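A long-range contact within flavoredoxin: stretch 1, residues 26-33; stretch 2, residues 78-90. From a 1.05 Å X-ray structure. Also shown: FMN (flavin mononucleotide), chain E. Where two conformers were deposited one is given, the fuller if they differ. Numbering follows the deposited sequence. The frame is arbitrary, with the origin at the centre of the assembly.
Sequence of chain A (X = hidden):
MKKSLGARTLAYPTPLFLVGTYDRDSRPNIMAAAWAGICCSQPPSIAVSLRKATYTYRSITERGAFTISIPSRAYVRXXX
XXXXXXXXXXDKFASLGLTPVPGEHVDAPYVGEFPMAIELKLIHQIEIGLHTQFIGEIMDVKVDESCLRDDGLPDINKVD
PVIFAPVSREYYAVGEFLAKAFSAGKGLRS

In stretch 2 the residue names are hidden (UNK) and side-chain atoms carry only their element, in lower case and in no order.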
ATOM      1  N   SER A  26     -11.062  12.725 -24.852  1.00  9.52           N
ATOM      2  CA  SER A  26     -12.001  12.679 -23.730  1.00 10.08           C
ATOM      3  C   SER A  26     -12.588  11.310 -23.555  1.00  9.06           C
ATOM      4  O   SER A  26     -13.642  11.114 -22.913  1.00 10.16           O
ATOM      5  CB  SER A  26     -13.102  13.749 -23.872  1.00 13.50           C
ATOM      6  OG  SER A  26     -12.536  15.042 -23.806  1.00 16.06           O
ATOM      7  N   ARG A  27     -11.928  10.268 -24.078  1.00  8.31           N
ATOM      8  CA  ARG A  27     -12.346   8.899 -23.814  1.00  8.90           C
ATOM      9  C   ARG A  27     -11.937   8.509 -22.398  1.00  7.38           C
ATOM     10  O   ARG A  27     -10.761   8.662 -22.038  1.00  7.01           O
ATOM     11  CB  ARG A  27     -11.693   7.935 -24.832  1.00  9.23           C
ATOM     12  CG  ARG A  27     -11.989   8.272 -26.263  1.00 12.37           C
ATOM     13  CD  ARG A  27     -11.206   7.508 -27.296  1.00 14.36           C
ATOM     14  NE  ARG A  27     -11.198   6.072 -27.107  1.00 14.65           N
ATOM     15  CZ  ARG A  27     -10.207   5.265 -26.696  1.00 16.17           C
ATOM     16  NH1 ARG A  27      -9.001   5.698 -26.391  1.00 15.80           N
ATOM     17  NH2 ARG A  27     -10.424   3.948 -26.605  1.00 15.91           N
ATOM     18  N   PRO A  28     -12.848   8.018 -21.573  1.00  6.92           N
ATOM     19  CA  PRO A  28     -12.519   7.652 -20.211  1.00  6.62           C
ATOM     20  C   PRO A  28     -11.841   6.299 -20.131  1.00  6.27           C
ATOM     21  O   PRO A  28     -12.159   5.382 -20.887  1.00  6.80           O
ATOM     22  CB  PRO A  28     -13.883   7.635 -19.512  1.00  7.23           C
ATOM     23  CG  PRO A  28     -14.797   7.146 -20.580  1.00  7.54           C
ATOM     24  CD  PRO A  28     -14.318   7.803 -21.853  1.00  8.36           C
ATOM     25  N   ASN A  29     -10.929   6.151 -19.171  1.00  6.05           N
ATOM     26  CA  ASN A  29     -10.186   4.913 -18.988  1.00  5.93           C
ATOM     27  C   ASN A  29      -9.970   4.628 -17.499  1.00  5.44           C
ATOM     28  O   ASN A  29     -10.044   5.529 -16.674  1.00  5.42           O
ATOM     29  CB  ASN A  29      -8.829   5.017 -19.662  1.00  6.23           C
ATOM     30  CG  ASN A  29      -8.148   3.672 -19.892  1.00  6.61           C
ATOM     31  OD1 ASN A  29      -8.820   2.634 -20.006  1.00  7.10           O
ATOM     32  ND2 ASN A  29      -6.824   3.701 -20.003  1.00  7.35           N
ATOM     33  N   ILE A  30      -9.720   3.354 -17.220  1.00  5.20           N
ATOM     34  CA  ILE A  30      -9.295   2.884 -15.932  1.00  5.51           C
ATOM     35  C   ILE A  30      -8.261   1.796 -16.160  1.00  5.15           C
ATOM     36  O   ILE A  30      -8.412   0.985 -17.085  1.00  5.85           O
ATOM     37  CB  ILE A  30     -10.448   2.294 -15.076  1.00  6.62           C
ATOM     38  CG1 ILE A  30     -11.484   1.534 -15.924  1.00  8.14           C
ATOM     39  CG2 ILE A  30     -11.066   3.382 -14.202  1.00  6.51           C
ATOM     40  CD1 ILE A  30     -12.552   0.762 -15.154  1.00 12.19           C
ATOM     41  N   MET A  31      -7.243   1.764 -15.292  1.00  5.39           N
ATOM     42  CA  MET A  31      -6.269   0.675 -15.229  1.00  5.45           C
ATOM     43  C   MET A  31      -6.088   0.277 -13.791  1.00  4.86           C
ATOM     44  O   MET A  31      -6.373   1.050 -12.883  1.00  5.59           O
ATOM     45  CB  MET A  31      -4.943   1.018 -15.903  1.00  6.03           C
ATOM     46  CG  MET A  31      -4.252   2.240 -15.325  0.50  5.15           C
ATOM     47  SD  MET A  31      -3.324   1.938 -13.816  0.50  3.01           S
ATOM     48  CE  MET A  31      -1.853   1.114 -14.425  0.50  3.81           C
ATOM     49  N   ALA A  32      -5.619  -0.945 -13.541  1.00  5.01           N
ATOM     50  CA  ALA A  32      -5.326  -1.402 -12.192  1.00  5.12           C
ATOM     51  C   ALA A  32      -3.884  -1.089 -11.793  1.00  5.29           C
ATOM     52  O   ALA A  32      -2.938  -1.324 -12.584  1.00  5.56           O
ATOM     53  CB  ALA A  32      -5.538  -2.900 -12.111  1.00  6.13           C
ATOM     54  N   ALA A  33      -3.708  -0.626 -10.580  1.00  5.36           N
ATOM     55  CA  ALA A  33      -2.382  -0.324 -10.020  1.00  5.47           C
ATOM     56  C   ALA A  33      -2.316  -0.850  -8.582  1.00  5.18           C
ATOM     57  O   ALA A  33      -3.126  -0.456  -7.752  1.00  6.80           O
ATOM     58  CB  ALA A  33      -2.065   1.139 -10.035  1.00  6.31           C
ATOM     59  N   UNK A  78     -14.062  -6.967 -12.719  1.00  6.55           N
ATOM     60  CA  UNK A  78     -14.006  -5.727 -13.497  1.00  6.09           C
ATOM     61  C   UNK A  78     -12.639  -5.076 -13.324  1.00  6.10           C
ATOM     62  O   UNK A  78     -12.024  -4.606 -14.283  1.00  5.93           O
ATOM     63  c   UNK A  78     -18.144  -6.568 -12.380  1.00  9.10           C
ATOM     64  c   UNK A  78     -15.115  -4.754 -13.100  1.00  6.61           C
ATOM     65  c   UNK A  78     -17.600  -4.980 -13.811  1.00  8.74           C
ATOM     66  c   UNK A  78     -16.512  -5.307 -13.067  1.00  6.94           C
ATOM     67  n   UNK A  78     -16.910  -6.285 -12.180  1.00  8.55           N
ATOM     68  n   UNK A  78     -18.639  -5.792 -13.387  1.00  9.96           N
ATOM     69  N   UNK A  79     -12.203  -5.022 -12.067  1.00  5.83           N
ATOM     70  CA  UNK A  79     -10.918  -4.446 -11.755  1.00  5.67           C
ATOM     71  C   UNK A  79      -9.800  -5.228 -12.434  1.00  5.51           C
ATOM     72  O   UNK A  79      -8.864  -4.662 -13.010  1.00  6.09           O
ATOM     73  c   UNK A  79     -10.732  -4.364 -10.252  1.00  7.91           C
ATOM     74  N   UNK A  80      -9.902  -6.562 -12.352  1.00  5.55           N
ATOM     75  CA  UNK A  80      -8.914  -7.417 -13.009  1.00  5.86           C
ATOM     76  C   UNK A  80      -8.889  -7.174 -14.516  1.00  5.62           C
ATOM     77  O   UNK A  80      -7.803  -7.058 -15.114  1.00  5.78           O
ATOM     78  c   UNK A  80      -8.030  -9.790 -12.954  1.00  5.95           C
ATOM     79  c   UNK A  80      -9.197  -8.865 -12.651  1.00  5.94           C
ATOM     80  o   UNK A  80      -8.231 -10.808 -13.654  1.00  6.64           O
ATOM     81  o   UNK A  80      -6.908  -9.489 -12.437  1.00  6.09           O
ATOM     82  N   UNK A  81     -10.064  -7.076 -15.135  1.00  5.69           N
ATOM     83  CA  UNK A  81     -10.153  -6.784 -16.554  1.00  5.74           C
ATOM     84  C   UNK A  81      -9.362  -5.527 -16.893  1.00  5.76           C
ATOM     85  O   UNK A  81      -8.622  -5.487 -17.871  1.00  6.02           O
ATOM     86  c   UNK A  81     -12.019  -4.990 -20.356  1.00  8.14           C
ATOM     87  c   UNK A  81     -11.895  -6.423 -18.407  1.00  6.40           C
ATOM     88  o   UNK A  81     -12.705  -5.907 -22.466  1.00 12.05           O
ATOM     89  c   UNK A  81     -12.335  -7.488 -19.217  1.00  7.96           C
ATOM     90  c   UNK A  81     -11.627  -6.636 -16.955  1.00  6.41           C
ATOM     91  c   UNK A  81     -12.445  -6.083 -21.118  1.00  9.12           C
ATOM     92  c   UNK A  81     -12.597  -7.307 -20.545  1.00  8.79           C
ATOM     93  c   UNK A  81     -11.771  -5.173 -19.011  1.00  6.81           C
ATOM     94  N   UNK A  82      -9.565  -4.484 -16.106  1.00  5.77           N
ATOM     95  CA  UNK A  82      -8.904  -3.185 -16.337  1.00  5.82           C
ATOM     96  C   UNK A  82      -7.402  -3.294 -16.221  1.00  5.58           C
ATOM     97  O   UNK A  82      -6.669  -2.441 -16.747  1.00  6.24           O
ATOM     98  c   UNK A  82      -9.447  -2.138 -15.364  1.00  6.85           C
ATOM     99  N   UNK A  83      -6.929  -4.306 -15.481  1.00  5.47           N
ATOM    100  CA  UNK A  83      -5.498  -4.626 -15.343  1.00  5.69           C
ATOM    101  C   UNK A  83      -4.939  -5.599 -16.342  1.00  4.98           C
ATOM    102  O   UNK A  83      -3.729  -5.890 -16.267  1.00  5.66           O
ATOM    103  N   UNK A  84      -5.760  -6.144 -17.237  1.00  6.11           N
ATOM    104  CA  UNK A  84      -5.316  -7.042 -18.290  1.00  6.33           C
ATOM    105  C   UNK A  84      -5.304  -6.360 -19.636  1.00  6.28           C
ATOM    106  O   UNK A  84      -4.377  -6.520 -20.414  1.00  7.92           O
ATOM    107  c   UNK A  84      -5.897  -9.145 -19.572  1.00  7.76           C
ATOM    108  c   UNK A  84      -6.212  -8.294 -18.311  1.00  7.61           C
ATOM    109  c   UNK A  84      -6.129  -9.106 -17.032  1.00  6.94           C
ATOM    110  c   UNK A  84      -7.197 -10.177 -16.873  1.00  9.26           C
ATOM    111  N   UNK A  85      -6.347  -5.590 -19.962  1.00  5.82           N
ATOM    112  CA  UNK A  85      -6.570  -5.022 -21.271  1.00  6.47           C
ATOM    113  C   UNK A  85      -6.260  -3.544 -21.264  1.00  6.47           C
ATOM    114  O   UNK A  85      -6.368  -2.885 -20.252  1.00  6.98           O
ATOM    115  o   UNK A  85      -8.895 -10.938 -21.665  1.00 13.49           O
ATOM    116  c   UNK A  85      -7.847  -9.012 -22.655  1.00 10.88           C
ATOM    117  c   UNK A  85      -7.635  -7.648 -22.650  1.00  9.46           C
ATOM    118  c   UNK A  85      -9.324  -8.738 -20.766  1.00  9.36           C
ATOM    119  c   UNK A  85      -9.102  -7.361 -20.809  1.00  7.60           C
ATOM    120  c   UNK A  85      -8.266  -6.810 -21.734  1.00  7.58           C
ATOM    121  c   UNK A  85      -8.689  -9.560 -21.702  1.00 10.08           C
ATOM    122  c   UNK A  85      -8.006  -5.304 -21.758  1.00  7.30           C
ATOM    123  N   UNK A  86      -5.842  -3.020 -22.428  1.00  7.47           N
ATOM    124  CA  UNK A  86      -5.529  -1.633 -22.560  1.00  7.34           C
ATOM    125  C   UNK A  86      -6.672  -0.796 -23.125  1.00  7.08           C
ATOM    126  O   UNK A  86      -7.418  -1.259 -24.011  1.00  8.13           O
ATOM    127  o   UNK A  86      -4.005  -0.029 -23.604  1.00  8.60           O
ATOM    128  c   UNK A  86      -4.310  -1.425 -23.490  1.00  8.20           C
ATOM    129  N   UNK A  87      -6.752   0.452 -22.699  1.00  6.86           N
ATOM    130  CA  UNK A  87      -7.710   1.396 -23.218  1.00  7.11           C
ATOM    131  C   UNK A  87      -7.277   2.160 -24.448  1.00  7.43           C
ATOM    132  O   UNK A  87      -8.033   2.999 -24.921  1.00  8.10           O
ATOM    133  N   UNK A  88      -6.114   1.876 -24.988  1.00  7.91           N
ATOM    134  CA  UNK A  88      -5.652   2.621 -26.170  1.00  8.98           C
ATOM    135  C   UNK A  88      -6.697   2.595 -27.288  1.00  9.60           C
ATOM    136  O   UNK A  88      -6.966   3.641 -27.908  1.00 11.88           O
ATOM    137  c   UNK A  88      -2.493   2.235 -28.430  1.00 17.85           C
ATOM    138  c   UNK A  88      -3.739   2.838 -27.818  1.00 12.37           C
ATOM    139  o   UNK A  88      -1.982   1.190 -27.988  1.00 29.51           O
ATOM    140  o   UNK A  88      -2.045   2.849 -29.410  1.00 24.01           O
ATOM    141  c   UNK A  88      -4.316   2.078 -26.632  1.00  9.45           C
ATOM    142  N   UNK A  89      -7.284   1.404 -27.522  1.00  8.45           N
ATOM    143  CA  UNK A  89      -8.265   1.244 -28.578  1.00  8.72           C
ATOM    144  C   UNK A  89      -9.525   0.537 -28.086  1.00  8.78           C
ATOM    145  O   UNK A  89     -10.174  -0.156 -28.830  1.00 13.19           O
ATOM    146  n   UNK A  89      -5.511   1.279 -30.601  1.00 20.28           N
ATOM    147  c   UNK A  89      -6.792   1.526 -30.610  1.00 15.93           C
ATOM    148  o   UNK A  89      -7.282   2.467 -31.249  1.00 24.78           O
ATOM    149  c   UNK A  89      -7.670   0.561 -29.796  1.00 12.70           C
ATOM    150  N   UNK A  90      -9.881   0.741 -26.815  1.00  8.60           N
ATOM    151  CA  UNK A  90     -11.058   0.144 -26.205  1.00  8.41           C
ATOM    152  C   UNK A  90     -11.572   1.064 -25.103  1.00  7.89           C
ATOM    153  O   UNK A  90     -10.762   1.545 -24.301  1.00  9.37           O
ATOM    154  o   UNK A  90     -12.444  -3.507 -23.338  1.00 11.40           O
ATOM    155  c   UNK A  90     -10.706  -1.200 -25.580  1.00  9.63           C
ATOM    156  o   UNK A  90     -10.778  -3.953 -24.675  1.00 12.95           O
ATOM    157  c   UNK A  90     -11.635  -3.177 -24.248  1.00 10.25           C
ATOM    158  c   UNK A  90     -11.885  -1.810 -24.845  1.00 10.68           C
TER
HETATM  159  N1  FMN E1001       0.613  -1.555 -14.216  1.00  5.17           N
HETATM  160  C2  FMN E1001       1.377  -0.497 -13.799  1.00  5.53           C
HETATM  161  O2  FMN E1001       1.991   0.202 -14.618  1.00  6.36           O
HETATM  162  N3  FMN E1001       1.479  -0.243 -12.434  1.00  5.81           N
HETATM  163  C4  FMN E1001       0.897  -0.995 -11.438  1.00  5.57           C
HETATM  164  O4  FMN E1001       1.053  -0.690 -10.237  1.00  6.40           O
HETATM  165  C4A FMN E1001       0.148  -2.125 -11.868  1.00  5.45           C
HETATM  166  N5  FMN E1001      -0.404  -2.943 -10.941  1.00  5.53           N
HETATM  167  C5A FMN E1001      -1.249  -3.912 -11.423  1.00  5.36           C
HETATM  168  C6  FMN E1001      -1.868  -4.771 -10.474  1.00  5.64           C
HETATM  169  C7  FMN E1001      -2.773  -5.758 -10.831  1.00  5.99           C
HETATM  170  C7M FMN E1001      -3.387  -6.698  -9.820  1.00  7.81           C
HETATM  171  C8  FMN E1001      -3.108  -5.870 -12.232  1.00  5.77           C
HETATM  172  C8M FMN E1001      -4.166  -6.879 -12.649  1.00  6.54           C
HETATM  173  C9  FMN E1001      -2.457  -5.089 -13.172  1.00  5.55           C
HETATM  174  C9A FMN E1001      -1.546  -4.114 -12.801  1.00  5.11           C
HETATM  175  N10 FMN E1001      -0.831  -3.312 -13.718  1.00  5.14           N
HETATM  176  C10 FMN E1001      -0.036  -2.286 -13.271  1.00  5.26           C
HETATM  177  C1' FMN E1001      -1.008  -3.526 -15.181  1.00  5.34           C
HETATM  178  C2' FMN E1001      -1.937  -2.498 -15.822  1.00  4.95           C
HETATM  179  O2' FMN E1001      -3.162  -2.336 -15.095  1.00  5.39           O
HETATM  180  C3' FMN E1001      -2.275  -2.971 -17.240  1.00  5.14           C
HETATM  181  O3' FMN E1001      -1.056  -2.871 -18.013  1.00  5.76           O
HETATM  182  C4' FMN E1001      -3.398  -2.196 -17.912  1.00  5.12           C
HETATM  183  O4' FMN E1001      -3.806  -2.998 -19.054  1.00  6.92           O
HETATM  184  C5' FMN E1001      -3.008  -0.836 -18.377  1.00  5.85           C
HETATM  185  O5' FMN E1001      -4.178  -0.234 -19.020  1.00  5.68           O
HETATM  186  P   FMN E1001      -4.038   1.066 -19.960  1.00  5.67           P
HETATM  187  O1P FMN E1001      -3.078   0.722 -21.107  1.00  6.29           O
HETATM  188  O2P FMN E1001      -3.518   2.240 -19.165  1.00  5.98           O
HETATM  189  O3P FMN E1001      -5.475   1.226 -20.422  1.00  6.20           O

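Position 78 carries one carbon followed by a five-membered ring of three carbons and two nitrogens, an imidazole; the ring leads away from stretch 1 and the residue is His 78. Position 79 has a single side-chain carbon, so it is Ala 79, and its carbonyl O lies 3.9 Å from CB of Ala 32. At position 80 a second carbon bears two oxygens and the CA-to-CB bond points away from the strand; this short carboxylate is Asp 80, whose OD1 approaches FMN C8M at 3.8 Å. Position 81 shows one carbon and a six-carbon ring bearing one oxygen, which identifies Tyr 81; no atom of it touches stretch 1.

Position 82 again has one side-chain carbon, pointing toward the strand, and is Ala 82. Its CB sits 3.7 Å from Ile 30 O and 4.2 Å from Ile 30 CG1, while its carbonyl O receives a CA-H...O contact from Met 31 CA at 3.5 Å. Position 83 has no side-chain atoms and is Gly 83. Its CA packs 3.7 Å from Ala 32 CB, and an ideal CB here would clash both with that methyl, at 2.9 Å from Ala 32 CB, and with the flavin, at 2.4 Å from FMN C8M.

Four carbons, forked at the first with one arm two carbons long, mark position 84 as Ile 84, directed away from the strand. Position 85, one carbon and a six-carbon ring with an oxygen, is Tyr 85; it leaves stretch 1 alone, but its backbone O accepts a weak hydrogen bond from FMN O4' at 2.8 Å. One carbon and one oxygen at position 86 give Ser 86, whose OG donates to FMN O1P at 2.8 Å.

Position 87 is bare: Gly 87. Its CA lies 3.6 Å from Asn 29 OD1, and an ideal CB would fall 2.3 Å from that same OD1, a clash. Position 88 has three carbons, the third carrying two oxygens, and points away; it is Glu 88, whose backbone N donates to Ser 86 OG at 3.2 Å. At position 89 the second of two carbons is bound to one oxygen and one nitrogen, hence Asn 89, with its backbone C 3.8 Å from Arg 27 NH2. Position 90 repeats the three-carbon carboxylate and is Glu 90; its OE2 accepts a hydrogen bond from Tyr 81 OH at 2.6 Å.

The contact rests largely on stretch 2's backbone. Arg 27 reaches across with NH1 and NH2, which hydrogen-bond to Gly 87 O at 3.2 and 3.1 Å, respectively. Farther along, the strand crosses the helix at 94°, where alanine and glycine permit close packing: the CA atoms of Ala 32 and Gly 83 are 4.5 Å apart. FMN ties the two stretches together, since its phosphate O3P accepts hydrogen bonds from Asn 29 ND2 at 2.8 Å and Gly 87 N at 2.7 Å, while FMN O2' donates to Ala 32 O at 2.7 Å.

Stretch 2 78-90: HADYAGIYSGENE
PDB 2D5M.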